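Local coordinates for fiber protein 2 (Fowl adenovirus 1, PDB 2VTW) that forms, as a homotrimer, the short fibre of the virus, whose C-terminal head domain probably attaches the virion to a host-cell receptor, at residues 113-118 with 154-159. Residues are numbered along the deposited sequence; the frame is centred on the assembly and turned at random.
Sequences PVFNMN and TPVLAT
Leu157 stands between the side chains of three residues from 113-118. Its CB meets Val114 CG2 at 3.7 Å on one flank, while its CD2 lies against the Asn116 carboxamide, 3.5 Å from OD1 and about as close to CG and ND2. With CG anti to the backbone N (chi1 -169°), the leucine lies side by side with Asn116, and Asn118 ND2 approaches its CG and CD2 more loosely from the other flank, 3.9 Å from CD2. Asn116 OD1 accepts a bond from the backbone N-H of Asn118, with that N above the side-chain carbonyl plane, in an Asx turn, and takes a weak second bond from Asn118 ND2. The turn brings ND2 to Ala158 O (3.1 Å), which it meets from above the carbonyl plane, and sets Asn118 OD1 against Thr159, 3.0 Å from CA and a little farther from CG2.

The two backbones run parallel, and the short strand 115-116 joins strand 147-157, whose other neighbours, strands 129-140 and 163-173, are antiparallel to it, in the mixed beta-sheet of the fibre head. Three backbone bonds tie them: Phe115 N to Pro155 O, Leu157 N to Phe115 O, and Met117 N to Leu157 O.

On the opposite face from Leu157, Val156 CG1 is the bump. It sits at the mouth of the notch formed by Phe115 CD2, 3.5 Å away and oblique to the ring, and the thioether chain of Met117, where it touches CG at 3.6 Å and SD slightly farther. Phe115 and Val156 point the same way into the buried side, where the phenylalanine ring lies nearly parallel to that of Trp75 and also meets Tyr124. Thr154 CG2 packs against Pro113 O at 3.5 Å, its OG1 bonded to Gln152 NE2.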
loop_
_atom_site.group_PDB
_atom_site.type_symbol
_atom_site.label_atom_id
_atom_site.label_comp_id
_atom_site.label_asym_id
_atom_site.label_seq_id
_atom_site.Cartn_x
_atom_site.Cartn_y
_atom_site.Cartn_z
ATOM N N PRO A 113 -22.376 0.454 4.074
ATOM C CA PRO A 113 -23.647 -0.263 3.800
ATOM C C PRO A 113 -23.548 -1.803 3.788
ATOM O O PRO A 113 -22.573 -2.370 3.293
ATOM C CB PRO A 113 -24.061 0.281 2.433
ATOM C CG PRO A 113 -23.481 1.661 2.415
ATOM C CD PRO A 113 -22.113 1.482 3.050
ATOM N N VAL A 114 -24.531 -2.461 4.402
ATOM C CA VAL A 114 -24.577 -3.921 4.424
ATOM C C VAL A 114 -24.813 -4.435 3.007
ATOM O O VAL A 114 -25.581 -3.837 2.242
ATOM C CB VAL A 114 -25.695 -4.465 5.404
ATOM C CG1 VAL A 114 -26.939 -3.677 5.237
ATOM C CG2 VAL A 114 -25.997 -5.952 5.147
ATOM N N PHE A 115 -24.159 -5.534 2.665
ATOM C CA PHE A 115 -24.484 -6.271 1.449
ATOM C C PHE A 115 -25.551 -7.321 1.813
ATOM O O PHE A 115 -25.255 -8.328 2.452
ATOM C CB PHE A 115 -23.230 -6.918 0.857
ATOM C CG PHE A 115 -23.479 -7.785 -0.352
ATOM C CD1 PHE A 115 -24.389 -7.427 -1.309
ATOM C CD2 PHE A 115 -22.765 -8.956 -0.528
ATOM C CE1 PHE A 115 -24.604 -8.236 -2.417
ATOM C CE2 PHE A 115 -22.985 -9.768 -1.647
ATOM C CZ PHE A 115 -23.899 -9.396 -2.583
ATOM N N ASN A 116 -26.793 -7.051 1.422
ATOM C CA ASN A 116 -27.911 -7.934 1.773
ATOM C C ASN A 116 -28.105 -9.010 0.714
ATOM O O ASN A 116 -28.657 -8.759 -0.357
ATOM C CB ASN A 116 -29.199 -7.141 2.001
ATOM C CG ASN A 116 -30.225 -7.907 2.861
ATOM O OD1 ASN A 116 -30.169 -9.125 2.980
ATOM N ND2 ASN A 116 -31.143 -7.171 3.477
ATOM N N MET A 117 -27.633 -10.210 1.026
ATOM C CA MET A 117 -27.787 -11.361 0.141
ATOM C C MET A 117 -29.233 -11.888 0.037
ATOM O O MET A 117 -29.517 -12.730 -0.811
ATOM C CB MET A 117 -26.893 -12.492 0.612
ATOM C CG MET A 117 -25.436 -12.169 0.496
ATOM S SD MET A 117 -24.492 -13.624 0.811
ATOM C CE MET A 117 -24.714 -14.512 -0.745
ATOM N N ASN A 118 -30.124 -11.398 0.901
ATOM C CA ASN A 118 -31.531 -11.782 0.883
ATOM C C ASN A 118 -32.361 -11.061 -0.168
ATOM O O ASN A 118 -33.530 -11.390 -0.334
ATOM C CB ASN A 118 -32.172 -11.521 2.256
ATOM C CG ASN A 118 -31.608 -12.404 3.330
ATOM O OD1 ASN A 118 -31.683 -13.620 3.217
ATOM N ND2 ASN A 118 -31.037 -11.808 4.376
ATOM N N THR A 154 -16.642 -5.244 4.611
ATOM C CA THR A 154 -18.079 -4.988 4.535
ATOM C C THR A 154 -18.848 -6.080 5.283
ATOM O O THR A 154 -18.509 -7.255 5.164
ATOM C CB THR A 154 -18.559 -5.043 3.052
ATOM O OG1 THR A 154 -17.735 -4.193 2.224
ATOM C CG2 THR A 154 -19.985 -4.636 2.954
ATOM N N PRO A 155 -19.865 -5.703 6.061
ATOM C CA PRO A 155 -20.762 -6.725 6.658
ATOM C C PRO A 155 -21.736 -7.298 5.627
ATOM O O PRO A 155 -22.435 -6.540 4.987
ATOM C CB PRO A 155 -21.534 -5.954 7.734
ATOM C CG PRO A 155 -21.356 -4.531 7.430
ATOM C CD PRO A 155 -20.235 -4.342 6.442
ATOM N N VAL A 156 -21.767 -8.619 5.478
ATOM C CA VAL A 156 -22.645 -9.254 4.480
ATOM C C VAL A 156 -23.800 -10.008 5.180
ATOM O O VAL A 156 -23.552 -10.906 5.973
ATOM C CB VAL A 156 -21.857 -10.210 3.570
ATOM C CG1 VAL A 156 -22.743 -10.749 2.454
ATOM C CG2 VAL A 156 -20.625 -9.503 2.981
ATOM N N LEU A 157 -25.044 -9.610 4.907
ATOM C CA LEU A 157 -26.193 -10.255 5.544
ATOM C C LEU A 157 -26.565 -11.504 4.736
ATOM O O LEU A 157 -27.101 -11.410 3.629
ATOM C CB LEU A 157 -27.374 -9.297 5.707
ATOM C CG LEU A 157 -28.548 -9.775 6.590
ATOM C CD1 LEU A 157 -28.167 -9.978 8.052
ATOM C CD2 LEU A 157 -29.701 -8.801 6.458
ATOM N N ALA A 158 -26.202 -12.658 5.293
ATOM C CA ALA A 158 -26.490 -13.959 4.716
ATOM C C ALA A 158 -27.994 -14.281 4.822
ATOM O O ALA A 158 -28.761 -13.555 5.490
ATOM C CB ALA A 158 -25.672 -15.019 5.437
ATOM N N THR A 159 -28.418 -15.373 4.174
ATOM C CA THR A 159 -29.830 -15.773 4.219
ATOM C C THR A 159 -30.268 -16.236 5.604
ATOM O O THR A 159 -31.443 -16.114 5.934
ATOM C CB THR A 159 -30.185 -16.828 3.144
ATOM O OG1 THR A 159 -29.256 -17.915 3.208
ATOM C CG2 THR A 159 -30.137 -16.209 1.775
#